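Local coordinates for enoyl-acyl carrier protein reductase (Uncultured bacterium, PDB 6KIA), which probably reduces the enoyl double bond of acyl-carrier-protein thioesters with NADH in fatty acid synthesis, and is linked to triclosan resistance, at residues H242-Y252 and V421-I429. Residues are numbered along the deposited sequence; the frame is centred on the assembly and turned at random.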
ATOM      1  N   HIS A 242       1.055  -7.718   4.287  1.00 17.59           N
ATOM      2  CA  HIS A 242       0.946  -9.160   4.514  1.00 19.08           C
ATOM      3  C   HIS A 242       0.799  -9.390   6.005  1.00 16.69           C
ATOM      4  O   HIS A 242       1.475 -10.244   6.597  1.00 20.32           O
ATOM      5  CB  HIS A 242       2.171  -9.895   3.953  1.00 22.92           C
ATOM      6  CG  HIS A 242       1.952 -11.363   3.743  1.00 20.72           C
ATOM      7  ND1 HIS A 242       2.717 -12.114   2.874  1.00 21.92           N
ATOM      8  CD2 HIS A 242       1.055 -12.219   4.294  1.00 21.54           C
ATOM      9  CE1 HIS A 242       2.285 -13.365   2.880  1.00 21.69           C
ATOM     10  NE2 HIS A 242       1.283 -13.458   3.737  1.00 23.64           N
ATOM     11  N   GLY A 243      -0.018  -8.547   6.632  1.00 16.68           N
ATOM     12  CA  GLY A 243      -0.163  -8.571   8.077  1.00 19.71           C
ATOM     13  C   GLY A 243       1.025  -7.940   8.776  1.00 19.35           C
ATOM     14  O   GLY A 243       2.090  -7.728   8.182  1.00 18.38           O
ATOM     15  N   THR A 244       0.865  -7.674  10.071  1.00 16.58           N
ATOM     16  CA  THR A 244       1.863  -6.913  10.820  1.00 16.05           C
ATOM     17  C   THR A 244       1.984  -7.415  12.274  1.00 17.94           C
ATOM     18  O   THR A 244       0.977  -7.770  12.887  1.00 20.41           O
ATOM     19  CB  THR A 244       1.472  -5.420  10.823  1.00 21.11           C
ATOM     20  OG1 THR A 244       1.376  -4.955   9.470  1.00 17.34           O
ATOM     21  CG2 THR A 244       2.470  -4.573  11.620  1.00 20.14           C
ATOM     22  N   GLU A 245       3.207  -7.452  12.818  1.00 20.17           N
ATOM     23  CA  GLU A 245       3.359  -7.804  14.233  1.00 17.69           C
ATOM     24  C   GLU A 245       3.100  -6.598  15.104  1.00 22.18           C
ATOM     25  O   GLU A 245       3.717  -5.512  14.948  1.00 17.35           O
ATOM     26  CB  GLU A 245       4.756  -8.352  14.531  1.00 18.73           C
ATOM     27  CG  GLU A 245       5.097  -9.624  13.789  1.00 20.42           C
ATOM     28  CD  GLU A 245       6.485 -10.150  14.114  1.00 29.62           C
ATOM     29  OE1 GLU A 245       7.454  -9.407  13.897  1.00 27.66           O
ATOM     30  OE2 GLU A 245       6.611 -11.301  14.581  1.00 33.80           O
ATOM     31  N   ILE A 246       2.185  -6.780  16.043  1.00 18.66           N
ATOM     32  CA  ILE A 246       1.837  -5.719  16.962  1.00 15.91           C
ATOM     33  C   ILE A 246       1.836  -6.287  18.382  1.00 20.29           C
ATOM     34  O   ILE A 246       1.742  -7.497  18.540  1.00 23.32           O
ATOM     35  CB  ILE A 246       0.464  -5.113  16.615  1.00 16.79           C
ATOM     36  CG1 ILE A 246      -0.694  -6.062  17.004  1.00 17.71           C
ATOM     37  CG2 ILE A 246       0.402  -4.685  15.137  1.00 17.44           C
ATOM     38  CD1 ILE A 246      -2.087  -5.515  16.649  1.00 18.16           C
ATOM     39  N   LEU A 247       1.902  -5.421  19.390  1.00 19.65           N
ATOM     40  CA  LEU A 247       1.912  -5.866  20.786  1.00 26.63           C
ATOM     41  C   LEU A 247       0.576  -6.476  21.221  1.00 24.79           C
ATOM     42  O   LEU A 247      -0.431  -5.783  21.331  1.00 20.93           O
ATOM     43  CB  LEU A 247       2.235  -4.695  21.699  1.00 22.14           C
ATOM     44  CG  LEU A 247       3.739  -4.435  21.702  1.00 22.21           C
ATOM     45  CD1 LEU A 247       4.085  -3.151  22.446  1.00 20.84           C
ATOM     46  CD2 LEU A 247       4.471  -5.599  22.344  1.00 24.00           C
ATOM     47  N   ILE A 248       0.606  -7.781  21.464  1.00 21.40           N
ATOM     48  CA  ILE A 248      -0.508  -8.545  22.041  1.00 22.88           C
ATOM     49  C   ILE A 248       0.096  -9.291  23.238  1.00 22.80           C
ATOM     50  O   ILE A 248       1.089 -10.026  23.091  1.00 27.65           O
ATOM     51  CB  ILE A 248      -1.140  -9.512  21.002  1.00 23.53           C
ATOM     52  CG1 ILE A 248      -1.739  -8.698  19.844  1.00 25.69           C
ATOM     53  CG2 ILE A 248      -2.235 -10.375  21.660  1.00 19.83           C
ATOM     54  CD1 ILE A 248      -2.198  -9.504  18.623  1.00 23.91           C
ATOM     55  N   ASP A 249      -0.437  -9.023  24.431  1.00 30.35           N
ATOM     56  CA  ASP A 249       0.067  -9.643  25.653  1.00 32.26           C
ATOM     57  C   ASP A 249       1.569  -9.346  25.831  1.00 37.31           C
ATOM     58  O   ASP A 249       2.356 -10.234  26.160  1.00 31.46           O
ATOM     59  CB  ASP A 249      -0.201 -11.153  25.608  1.00 39.89           C
ATOM     60  CG  ASP A 249      -0.180 -11.802  26.978  1.00 54.02           C
ATOM     61  OD1 ASP A 249      -0.344 -11.082  27.989  1.00 57.60           O
ATOM     62  OD2 ASP A 249      -0.018 -13.041  27.036  1.00 57.41           O
ATOM     63  N   ASP A 250       1.946  -8.090  25.596  1.00 29.39           N
ATOM     64  CA  ASP A 250       3.331  -7.612  25.721  1.00 34.96           C
ATOM     65  C   ASP A 250       4.338  -8.393  24.867  1.00 33.03           C
ATOM     66  O   ASP A 250       5.527  -8.423  25.170  1.00 31.22           O
ATOM     67  CB  ASP A 250       3.770  -7.617  27.193  1.00 38.63           C
ATOM     68  CG  ASP A 250       4.933  -6.663  27.458  1.00 44.17           C
ATOM     69  OD1 ASP A 250       4.974  -5.574  26.841  1.00 37.45           O
ATOM     70  OD2 ASP A 250       5.805  -7.004  28.287  1.00 45.67           O
ATOM     71  N   LYS A 251       3.861  -8.988  23.779  1.00 26.25           N
ATOM     72  CA  LYS A 251       4.743  -9.670  22.826  1.00 26.98           C
ATOM     73  C   LYS A 251       4.388  -9.204  21.420  1.00 26.24           C
ATOM     74  O   LYS A 251       3.227  -8.970  21.137  1.00 26.58           O
ATOM     75  CB  LYS A 251       4.598 -11.191  22.900  1.00 35.31           C
ATOM     76  CG  LYS A 251       5.031 -11.833  24.194  1.00 46.59           C
ATOM     77  CD  LYS A 251       4.767 -13.330  24.124  1.00 54.04           C
ATOM     78  CE  LYS A 251       3.327 -13.610  23.719  1.00 56.65           C
ATOM     79  NZ  LYS A 251       3.098 -15.043  23.407  1.00 60.28           N
ATOM     80  N   TYR A 252       5.372  -9.036  20.542  1.00 25.03           N
ATOM     81  CA  TYR A 252       5.019  -8.696  19.169  1.00 21.02           C
ATOM     82  C   TYR A 252       4.527  -9.942  18.439  1.00 25.51           C
ATOM     83  O   TYR A 252       5.281 -10.901  18.257  1.00 27.92           O
ATOM     84  CB  TYR A 252       6.206  -8.061  18.445  1.00 20.07           C
ATOM     85  CG  TYR A 252       6.571  -6.702  18.982  1.00 20.94           C
ATOM     86  CD1 TYR A 252       5.847  -5.568  18.616  1.00 19.39           C
ATOM     87  CD2 TYR A 252       7.642  -6.544  19.852  1.00 18.10           C
ATOM     88  CE1 TYR A 252       6.189  -4.324  19.089  1.00 18.28           C
ATOM     89  CE2 TYR A 252       7.993  -5.311  20.320  1.00 18.85           C
ATOM     90  CZ  TYR A 252       7.261  -4.201  19.958  1.00 19.61           C
ATOM     91  OH  TYR A 252       7.612  -2.967  20.453  1.00 21.00           O
ATOM     92  N   VAL A 421      12.009  -9.771   0.639  1.00 22.85           N
ATOM     93  CA  VAL A 421      10.753  -9.507   1.346  1.00 19.30           C
ATOM     94  C   VAL A 421      11.033  -9.303   2.825  1.00 18.80           C
ATOM     95  O   VAL A 421      11.607 -10.181   3.488  1.00 23.71           O
ATOM     96  CB  VAL A 421       9.728 -10.664   1.176  1.00 21.32           C
ATOM     97  CG1 VAL A 421       8.401 -10.265   1.808  1.00 23.97           C
ATOM     98  CG2 VAL A 421       9.532 -11.056  -0.296  1.00 24.78           C
ATOM     99  N   LEU A 422      10.663  -8.133   3.344  1.00 17.78           N
ATOM    100  CA  LEU A 422      10.952  -7.769   4.717  1.00 18.64           C
ATOM    101  C   LEU A 422       9.736  -7.133   5.370  1.00 21.91           C
ATOM    102  O   LEU A 422       9.107  -6.248   4.784  1.00 23.72           O
ATOM    103  CB  LEU A 422      12.130  -6.798   4.793  1.00 20.58           C
ATOM    104  CG  LEU A 422      13.470  -7.318   4.263  1.00 25.61           C
ATOM    105  CD1 LEU A 422      14.497  -6.186   4.215  1.00 21.93           C
ATOM    106  CD2 LEU A 422      13.929  -8.455   5.180  1.00 24.06           C
ATOM    107  N   TRP A 423       9.419  -7.575   6.575  1.00 19.56           N
ATOM    108  CA  TRP A 423       8.344  -6.948   7.342  1.00 15.83           C
ATOM    109  C   TRP A 423       8.880  -5.803   8.203  1.00 19.40           C
ATOM    110  O   TRP A 423       9.866  -5.972   8.949  1.00 21.66           O
ATOM    111  CB  TRP A 423       7.639  -7.975   8.239  1.00 19.24           C
ATOM    112  CG  TRP A 423       6.471  -8.725   7.672  1.00 18.88           C
ATOM    113  CD1 TRP A 423       5.150  -8.558   8.004  1.00 22.62           C
ATOM    114  CD2 TRP A 423       6.506  -9.800   6.718  1.00 18.80           C
ATOM    115  NE1 TRP A 423       4.377  -9.466   7.338  1.00 18.36           N
ATOM    116  CE2 TRP A 423       5.171 -10.226   6.517  1.00 17.82           C
ATOM    117  CE3 TRP A 423       7.527 -10.430   6.004  1.00 18.21           C
ATOM    118  CZ2 TRP A 423       4.837 -11.261   5.640  1.00 18.28           C
ATOM    119  CZ3 TRP A 423       7.187 -11.478   5.134  1.00 20.52           C
ATOM    120  CH2 TRP A 423       5.862 -11.875   4.958  1.00 20.00           C
ATOM    121  N   LEU A 424       8.202  -4.656   8.128  1.00 18.68           N
ATOM    122  CA  LEU A 424       8.428  -3.543   9.040  1.00 15.73           C
ATOM    123  C   LEU A 424       7.258  -3.530  10.014  1.00 19.43           C
ATOM    124  O   LEU A 424       6.186  -3.025   9.682  1.00 18.23           O
ATOM    125  CB  LEU A 424       8.510  -2.217   8.271  1.00 17.20           C
ATOM    126  CG  LEU A 424       9.524  -2.200   7.117  1.00 17.84           C
ATOM    127  CD1 LEU A 424       9.538  -0.829   6.463  1.00 18.39           C
ATOM    128  CD2 LEU A 424      10.917  -2.539   7.664  1.00 20.75           C
ATOM    129  N   SER A 425       7.420  -4.140  11.188  1.00 16.99           N
ATOM    130  CA  SER A 425       6.314  -4.179  12.158  1.00 17.95           C
ATOM    131  C   SER A 425       6.456  -3.069  13.203  1.00 18.48           C
ATOM    132  O   SER A 425       7.365  -2.242  13.098  1.00 18.37           O
ATOM    133  CB  SER A 425       6.232  -5.568  12.804  1.00 19.39           C
ATOM    134  OG  SER A 425       5.813  -6.506  11.811  1.00 17.73           O
ATOM    135  N   HIS A 426       5.568  -3.033  14.209  1.00 16.87           N
ATOM    136  CA  HIS A 426       5.569  -1.931  15.149  1.00 15.42           C
ATOM    137  C   HIS A 426       6.860  -1.812  15.937  1.00 16.84           C
ATOM    138  O   HIS A 426       7.195  -0.721  16.378  1.00 19.61           O
ATOM    139  CB  HIS A 426       4.411  -2.051  16.151  1.00 15.40           C
ATOM    140  CG  HIS A 426       3.080  -1.747  15.553  1.00 19.46           C
ATOM    141  ND1 HIS A 426       1.924  -1.641  16.310  1.00 16.56           N
ATOM    142  CD2 HIS A 426       2.706  -1.518  14.271  1.00 18.61           C
ATOM    143  CE1 HIS A 426       0.905  -1.378  15.516  1.00 17.07           C
ATOM    144  NE2 HIS A 426       1.349  -1.291  14.268  1.00 16.57           N
ATOM    145  N   ASP A 427       7.542  -2.936  16.140  1.00 15.52           N
ATOM    146  CA  ASP A 427       8.760  -2.916  16.939  1.00 19.85           C
ATOM    147  C   ASP A 427       9.850  -2.057  16.287  1.00 16.84           C
ATOM    148  O   ASP A 427      10.332  -1.076  16.885  1.00 18.51           O
ATOM    149  CB  ASP A 427       9.274  -4.347  17.222  1.00 24.71           C
ATOM    150  CG  ASP A 427       9.629  -5.139  15.970  1.00 24.27           C
ATOM    151  OD1 ASP A 427       8.976  -5.002  14.905  1.00 21.84           O
ATOM    152  OD2 ASP A 427      10.608  -5.910  16.052  1.00 23.91           O
ATOM    153  N   VAL A 428      10.174  -2.357  15.043  1.00 17.66           N
ATOM    154  CA  VAL A 428      11.284  -1.643  14.396  1.00 16.22           C
ATOM    155  C   VAL A 428      10.870  -0.208  14.034  1.00 19.75           C
ATOM    156  O   VAL A 428      11.681   0.714  14.057  1.00 19.75           O
ATOM    157  CB  VAL A 428      11.782  -2.415  13.176  1.00 17.42           C
ATOM    158  CG1 VAL A 428      10.750  -2.390  12.025  1.00 17.51           C
ATOM    159  CG2 VAL A 428      13.152  -1.862  12.721  1.00 19.36           C
ATOM    160  N   ILE A 429       9.586   0.011  13.771  1.00 16.93           N
ATOM    161  CA  ILE A 429       9.133   1.362  13.494  1.00 15.22           C
ATOM    162  C   ILE A 429       9.184   2.227  14.771  1.00 16.93           C
ATOM    163  O   ILE A 429       9.585   3.392  14.733  1.00 17.17           O
ATOM    164  CB  ILE A 429       7.710   1.331  12.902  1.00 18.96           C
ATOM    165  CG1 ILE A 429       7.771   0.846  11.457  1.00 24.44           C
ATOM    166  CG2 ILE A 429       7.011   2.688  13.007  1.00 20.41           C
ATOM    167  CD1 ILE A 429       6.452   0.304  10.984  1.00 20.86           C
TER
HETATM  168  O   HOH W   1       4.205  -4.947   8.804  1.00 18.59           O
HETATM  169  O   HOH W   2       7.983  -7.989  11.601  1.00 24.77           O
HETATM  170  O   HOH W   3       2.503  -2.662  18.817  1.00 17.61           O
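Glu245, in the β-hairpin 244-255, grips the start of helix 426-436 with its backbone: its N donates to Ser425 OG (2.9 Å), and its O accepts from His426 N (3.2 Å). A chi1 of -68° sets Ser425 OG beside its own backbone N, anti to the carbonyl carbon, where it meets Glu245 N. Just before the hairpin, His242 O accepts a third bond, from Trp423 NE1 (3.1 Å), which donates in its ring plane and approaches from above the carbonyl plane, while His242 CB and CG lie against Trp423 CZ2. Two CH-pi contacts follow: Ile246 CG2 sits over one face of the His426 imidazole, 3.5 Å from its centroid, and Asp427 CB over the centre of the Tyr252 ring, whose opposite face carries Leu247 CD2. Waters bridge Thr244 OG1 to Leu424 O, Glu245 OE1 to Ser425 OG, and Leu247 N to His426 ND1. Arg8 forms salt bridges with both Glu245 and Asp427, probably offsetting the repulsion between these carboxylates. Side-chain-to-backbone bonds, one backbone bond, water bridges and ring packing thus together fasten the hairpin to the edge of the Rossmann-type sheet in a mostly buried setting, with the side chain of Thr244 about 7 Å from the bound NADH.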